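Local coordinates for galactitol 1-phosphate 5-dehydrogenase (Escherichia coli, PDB 4UEJ), which oxidises galactitol 1-phosphate to D-tagatose 6-phosphate with NAD(+), as a zinc-containing homodimeric dehydrogenase of the alcohol dehydrogenase family, at residues 100-108 / 287-295. Residues are numbered along the deposited sequence; the frame is centred on the assembly and turned at random. Where two conformers were deposited one is given.
Sequences YSQCAKYDF and WMNYSSPWP. With ZN (zinc ion), chain C.
Tyr100 lays one face of its ring against the edge of Trp294 in a T-shaped stack, centroids 5.1 Å apart and planes at 76°; here the structural-zinc lobe of a zinc-containing alcohol dehydrogenase meets the loop between strand 282-285 and helix 297-307 that leaves the Rossmann-type sheet. The tyrosine's own edge lies beside Ser291 O, and its hydroxyl shares a water with Trp294 N, which donates to that water over 2.8 Å. Were Tyr100 replaced by alanine, the Trp294 edge is likely to lose the ring face it meets, and the water its phenolic partner. Ser101 has OG anti to its carbonyl carbon (chi1 -58°), a turn that carries the hydroxyl to Trp287 O in a weak hydrogen bond of 3.3 Å; the same OG sits at the Tyr290 ring edge. Gln102 reaches instead to the second subunit, giving its NE2 to Arg278 O of that chain, while Trp287 N is hydrogen-bonded to Glu280 OE2 of the second subunit. Cys103 SG binds the zinc at 2.5 Å, completing the site with Cys89, Cys92 and Cys95. Tyr106 receives the methyl of Met288, in one of its two conformers, over one ring face, and Met288 SD makes an oblique Met-aromatic contact with that ring. Phe108, edge-to-face with His59, a ligand of what is probably the catalytic zinc, adds a second one, the Met288 side chain running antiparallel alongside it. In this conformer the bend at the CG-SD bond (chi3 -109°) turns CE onto the Tyr106 face while Met288 SD stays 4.0 Å from Phe108 CE2.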
ATOM      1  N   TYR A 100       4.397   1.363  18.718  1.00 17.32           N
ATOM      2  CA  TYR A 100       3.522   1.364  19.894  1.00 21.90           C
ATOM      3  C   TYR A 100       2.107   0.987  19.541  1.00 21.90           C
ATOM      4  O   TYR A 100       1.399   0.347  20.325  1.00 16.97           O
ATOM      5  CB  TYR A 100       3.527   2.731  20.558  1.00 16.15           C
ATOM      6  CG  TYR A 100       4.904   3.171  20.978  1.00 16.84           C
ATOM      7  CD1 TYR A 100       5.580   2.514  21.995  1.00 16.97           C
ATOM      8  CD2 TYR A 100       5.523   4.263  20.372  1.00 19.69           C
ATOM      9  CE1 TYR A 100       6.843   2.914  22.384  1.00 21.06           C
ATOM     10  CE2 TYR A 100       6.782   4.671  20.755  1.00 16.98           C
ATOM     11  CZ  TYR A 100       7.439   3.993  21.761  1.00 21.79           C
ATOM     12  OH  TYR A 100       8.697   4.395  22.150  1.00 27.44           O
ATOM     13  N   SER A 101       1.696   1.382  18.345  1.00 17.57           N
ATOM     14  CA  SER A 101       0.347   1.115  17.901  1.00 19.95           C
ATOM     15  C   SER A 101       0.161  -0.340  17.475  1.00 19.53           C
ATOM     16  O   SER A 101      -0.958  -0.766  17.185  1.00 22.56           O
ATOM     17  CB  SER A 101      -0.014   2.076  16.766  1.00 20.91           C
ATOM     18  OG  SER A 101       0.124   3.405  17.246  1.00 31.48           O
ATOM     19  N   GLN A 102       1.254  -1.102  17.468  1.00 18.53           N
ATOM     20  CA  GLN A 102       1.171  -2.539  17.248  1.00 19.75           C
ATOM     21  C   GLN A 102       1.397  -3.326  18.535  1.00 26.61           C
ATOM     22  O   GLN A 102       1.552  -4.551  18.505  1.00 21.21           O
ATOM     23  CB  GLN A 102       2.178  -2.992  16.179  1.00 20.60           C
ATOM     24  CG  GLN A 102       1.785  -2.581  14.753  1.00 25.89           C
ATOM     25  CD  GLN A 102       2.080  -1.124  14.465  1.00 24.56           C
ATOM     26  OE1 GLN A 102       3.163  -0.633  14.768  1.00 29.91           O
ATOM     27  NE2 GLN A 102       1.109  -0.420  13.885  1.00 23.43           N
ATOM     28  N   CYS A 103       1.419  -2.630  19.664  1.00 16.52           N
ATOM     29  CA  CYS A 103       1.492  -3.327  20.946  1.00 20.79           C
ATOM     30  C   CYS A 103       0.278  -4.254  21.070  1.00 25.91           C
ATOM     31  O   CYS A 103      -0.845  -3.847  20.783  1.00 28.69           O
ATOM     32  CB  CYS A 103       1.534  -2.328  22.106  1.00 18.44           C
ATOM     33  SG  CYS A 103       1.573  -3.122  23.700  1.00 21.63           S
ATOM     34  N   ALA A 104       0.500  -5.501  21.462  1.00 32.21           N
ATOM     35  CA  ALA A 104      -0.604  -6.456  21.561  1.00 42.02           C
ATOM     36  C   ALA A 104      -1.393  -6.226  22.847  1.00 47.68           C
ATOM     37  O   ALA A 104      -2.567  -6.589  22.940  1.00 54.57           O
ATOM     38  CB  ALA A 104      -0.088  -7.883  21.499  1.00 45.71           C
ATOM     39  N   LYS A 105      -0.743  -5.606  23.829  1.00 39.32           N
ATOM     40  CA  LYS A 105      -1.363  -5.374  25.130  1.00 36.54           C
ATOM     41  C   LYS A 105      -1.414  -3.893  25.484  1.00 38.62           C
ATOM     42  O   LYS A 105      -0.858  -3.479  26.502  1.00 43.75           O
ATOM     43  CB  LYS A 105      -0.609  -6.136  26.216  1.00 39.80           C
ATOM     44  CG  LYS A 105      -1.505  -6.809  27.244  1.00 50.94           C
ATOM     45  CD  LYS A 105      -0.783  -6.994  28.568  1.00 56.04           C
ATOM     46  CE  LYS A 105      -1.152  -8.326  29.207  1.00 59.10           C
ATOM     47  NZ  LYS A 105      -0.942  -8.322  30.678  1.00 60.00           N
ATOM     48  N   TYR A 106      -2.068  -3.091  24.651  1.00 30.94           N
ATOM     49  CA  TYR A 106      -2.167  -1.667  24.954  1.00 27.22           C
ATOM     50  C   TYR A 106      -3.541  -1.316  25.508  1.00 30.91           C
ATOM     51  O   TYR A 106      -4.540  -1.958  25.182  1.00 32.55           O
ATOM     52  CB  TYR A 106      -1.825  -0.806  23.730  1.00 29.45           C
ATOM     53  CG  TYR A 106      -2.776  -0.797  22.538  1.00 37.12           C
ATOM     54  CD1 TYR A 106      -4.007  -0.136  22.587  1.00 35.97           C
ATOM     55  CD2 TYR A 106      -2.404  -1.381  21.333  1.00 40.75           C
ATOM     56  CE1 TYR A 106      -4.840  -0.088  21.481  1.00 39.81           C
ATOM     57  CE2 TYR A 106      -3.239  -1.352  20.227  1.00 41.56           C
ATOM     58  CZ  TYR A 106      -4.454  -0.706  20.306  1.00 43.46           C
ATOM     59  OH  TYR A 106      -5.275  -0.674  19.200  1.00 44.06           O
ATOM     60  N   ASP A 107      -3.570  -0.318  26.385  1.00 26.66           N
ATOM     61  CA  ASP A 107      -4.826   0.236  26.868  1.00 25.76           C
ATOM     62  C   ASP A 107      -5.142   1.466  26.039  1.00 17.92           C
ATOM     63  O   ASP A 107      -4.270   2.022  25.374  1.00 17.01           O
ATOM     64  CB  ASP A 107      -4.742   0.597  28.352  1.00 28.45           C
ATOM     65  CG  ASP A 107      -6.086   0.514  29.052  1.00 27.40           C
ATOM     66  OD1 ASP A 107      -7.132   0.421  28.362  1.00 24.95           O
ATOM     67  OD2 ASP A 107      -6.093   0.538  30.300  1.00 29.05           O
ATOM     68  N   PHE A 108      -6.396   1.882  26.047  1.00 16.50           N
ATOM     69  CA  PHE A 108      -6.738   3.085  25.311  1.00 15.49           C
ATOM     70  C   PHE A 108      -7.839   3.829  26.034  1.00 16.27           C
ATOM     71  O   PHE A 108      -8.938   3.311  26.220  1.00 17.24           O
ATOM     72  CB  PHE A 108      -7.161   2.762  23.880  1.00 17.43           C
ATOM     73  CG  PHE A 108      -7.166   3.956  22.992  1.00 18.37           C
ATOM     74  CD1 PHE A 108      -8.273   4.785  22.926  1.00 18.92           C
ATOM     75  CD2 PHE A 108      -6.045   4.282  22.254  1.00 16.49           C
ATOM     76  CE1 PHE A 108      -8.267   5.901  22.121  1.00 12.33           C
ATOM     77  CE2 PHE A 108      -6.035   5.388  21.466  1.00 13.50           C
ATOM     78  CZ  PHE A 108      -7.147   6.198  21.381  1.00 14.63           C
ATOM     79  N   TRP A 287      -1.875   3.970  11.662  1.00 14.35           N
ATOM     80  CA  TRP A 287      -2.670   3.535  12.794  1.00 14.95           C
ATOM     81  C   TRP A 287      -2.283   4.353  13.974  1.00 14.85           C
ATOM     82  O   TRP A 287      -1.107   4.426  14.351  1.00 15.22           O
ATOM     83  CB  TRP A 287      -2.490   2.047  13.089  1.00 20.33           C
ATOM     84  CG  TRP A 287      -3.473   1.533  14.106  1.00 20.22           C
ATOM     85  CD1 TRP A 287      -3.186   0.941  15.306  1.00 17.59           C
ATOM     86  CD2 TRP A 287      -4.902   1.590  14.021  1.00 30.50           C
ATOM     87  NE1 TRP A 287      -4.350   0.609  15.962  1.00 18.90           N
ATOM     88  CE2 TRP A 287      -5.417   1.004  15.197  1.00 29.05           C
ATOM     89  CE3 TRP A 287      -5.798   2.066  13.058  1.00 39.56           C
ATOM     90  CZ2 TRP A 287      -6.785   0.884  15.435  1.00 30.91           C
ATOM     91  CZ3 TRP A 287      -7.151   1.953  13.298  1.00 42.74           C
ATOM     92  CH2 TRP A 287      -7.634   1.366  14.478  1.00 39.69           C
ATOM     93  N   MET A 288      -3.292   5.006  14.538  0.55 17.32           N
ATOM     94  CA  MET A 288      -3.136   5.883  15.681  0.55 15.31           C
ATOM     95  C   MET A 288      -2.183   7.033  15.387  0.55 15.79           C
ATOM     96  O   MET A 288      -2.239   7.631  14.316  0.55 14.84           O
ATOM     97  CB  MET A 288      -2.686   5.084  16.900  0.55 14.37           C
ATOM     98  CG  MET A 288      -3.733   4.083  17.333  0.55 18.63           C
ATOM     99  SD  MET A 288      -3.517   3.505  19.017  0.55 21.12           S
ATOM    100  CE  MET A 288      -2.978   1.827  18.742  0.55 36.77           C
ATOM    101  N   ASN A 289      -1.345   7.387  16.351  1.00 13.75           N
ATOM    102  CA  ASN A 289      -0.617   8.634  16.227  1.00 14.62           C
ATOM    103  C   ASN A 289       0.606   8.784  17.115  1.00 16.59           C
ATOM    104  O   ASN A 289       0.789   9.811  17.769  1.00 17.39           O
ATOM    105  CB  ASN A 289      -1.593   9.797  16.487  1.00 20.28           C
ATOM    106  CG  ASN A 289      -2.665   9.483  17.554  1.00 20.72           C
ATOM    107  OD1 ASN A 289      -3.367   8.458  17.521  1.00 15.06           O
ATOM    108  ND2 ASN A 289      -2.818  10.404  18.483  1.00 25.22           N
ATOM    109  N   TYR A 290       1.460   7.768  17.120  1.00 12.28           N
ATOM    110  CA  TYR A 290       2.578   7.741  18.047  1.00 15.73           C
ATOM    111  C   TYR A 290       3.843   7.322  17.361  1.00 21.40           C
ATOM    112  O   TYR A 290       3.821   6.596  16.365  1.00 22.48           O
ATOM    113  CB  TYR A 290       2.300   6.792  19.218  1.00 18.11           C
ATOM    114  CG  TYR A 290       0.985   7.106  19.850  1.00 16.27           C
ATOM    115  CD1 TYR A 290       0.872   8.155  20.743  1.00 16.96           C
ATOM    116  CD2 TYR A 290      -0.156   6.391  19.516  1.00 14.12           C
ATOM    117  CE1 TYR A 290      -0.334   8.480  21.302  1.00 14.01           C
ATOM    118  CE2 TYR A 290      -1.363   6.701  20.075  1.00 14.31           C
ATOM    119  CZ  TYR A 290      -1.445   7.754  20.970  1.00 17.30           C
ATOM    120  OH  TYR A 290      -2.645   8.092  21.542  1.00 14.53           O
ATOM    121  N   SER A 291       4.949   7.794  17.915  1.00 18.91           N
ATOM    122  CA  SER A 291       6.261   7.386  17.463  1.00 23.11           C
ATOM    123  C   SER A 291       7.249   7.609  18.597  1.00 20.40           C
ATOM    124  O   SER A 291       6.901   8.146  19.649  1.00 21.02           O
ATOM    125  CB  SER A 291       6.675   8.154  16.203  1.00 23.22           C
ATOM    126  OG  SER A 291       6.702   9.549  16.437  1.00 23.73           O
ATOM    127  N   SER A 292       8.482   7.176  18.383  0.75 21.96           N
ATOM    128  CA  SER A 292       9.512   7.287  19.406  0.75 24.08           C
ATOM    129  C   SER A 292      10.345   8.552  19.206  0.75 25.26           C
ATOM    130  O   SER A 292      10.636   8.921  18.068  0.75 27.43           O
ATOM    131  CB  SER A 292      10.404   6.046  19.382  0.75 23.61           C
ATOM    132  OG  SER A 292      11.532   6.224  20.212  0.75 26.01           O
ATOM    133  N   PRO A 293      10.734   9.219  20.309  1.00 24.54           N
ATOM    134  CA  PRO A 293      10.416   8.845  21.693  1.00 29.10           C
ATOM    135  C   PRO A 293       8.993   9.217  22.101  1.00 28.55           C
ATOM    136  O   PRO A 293       8.488  10.263  21.688  1.00 26.91           O
ATOM    137  CB  PRO A 293      11.438   9.634  22.508  1.00 30.52           C
ATOM    138  CG  PRO A 293      11.678  10.853  21.698  1.00 29.07           C
ATOM    139  CD  PRO A 293      11.564  10.437  20.255  1.00 26.98           C
ATOM    140  N   TRP A 294       8.370   8.348  22.891  1.00 25.47           N
ATOM    141  CA  TRP A 294       6.989   8.507  23.353  1.00 24.07           C
ATOM    142  C   TRP A 294       6.676   9.906  23.893  1.00 20.24           C
ATOM    143  O   TRP A 294       7.441  10.432  24.693  1.00 23.06           O
ATOM    144  CB  TRP A 294       6.699   7.472  24.446  1.00 22.88           C
ATOM    145  CG  TRP A 294       5.295   7.505  24.939  1.00 18.24           C
ATOM    146  CD1 TRP A 294       4.835   8.099  26.084  1.00 18.91           C
ATOM    147  CD2 TRP A 294       4.150   6.936  24.291  1.00 20.20           C
ATOM    148  NE1 TRP A 294       3.472   7.927  26.186  1.00 23.41           N
ATOM    149  CE2 TRP A 294       3.029   7.220  25.099  1.00 17.81           C
ATOM    150  CE3 TRP A 294       3.965   6.213  23.105  1.00 16.90           C
ATOM    151  CZ2 TRP A 294       1.747   6.799  24.766  1.00 17.47           C
ATOM    152  CZ3 TRP A 294       2.693   5.801  22.772  1.00 22.10           C
ATOM    153  CH2 TRP A 294       1.595   6.102  23.596  1.00 16.89           C
ATOM    154  N   PRO A 295       5.540  10.503  23.476  1.00 18.99           N
ATOM    155  CA  PRO A 295       4.531   9.976  22.546  1.00 16.24           C
ATOM    156  C   PRO A 295       4.857  10.199  21.076  1.00 16.60           C
ATOM    157  O   PRO A 295       4.131   9.706  20.211  1.00 15.92           O
ATOM    158  CB  PRO A 295       3.271  10.756  22.930  1.00 18.03           C
ATOM    159  CG  PRO A 295       3.806  12.092  23.362  1.00 18.36           C
ATOM    160  CD  PRO A 295       5.102  11.770  24.090  1.00 18.65           C
TER
HETATM  161 ZN    ZN C1347       4.002  -3.388  23.995  1.00 17.95          ZN
HETATM  162  O   HOH W   1       9.820   6.060  23.718  1.00 31.82           O
HETATM  163  O   HOH W   2       3.547   3.892  17.000  1.00 32.05           O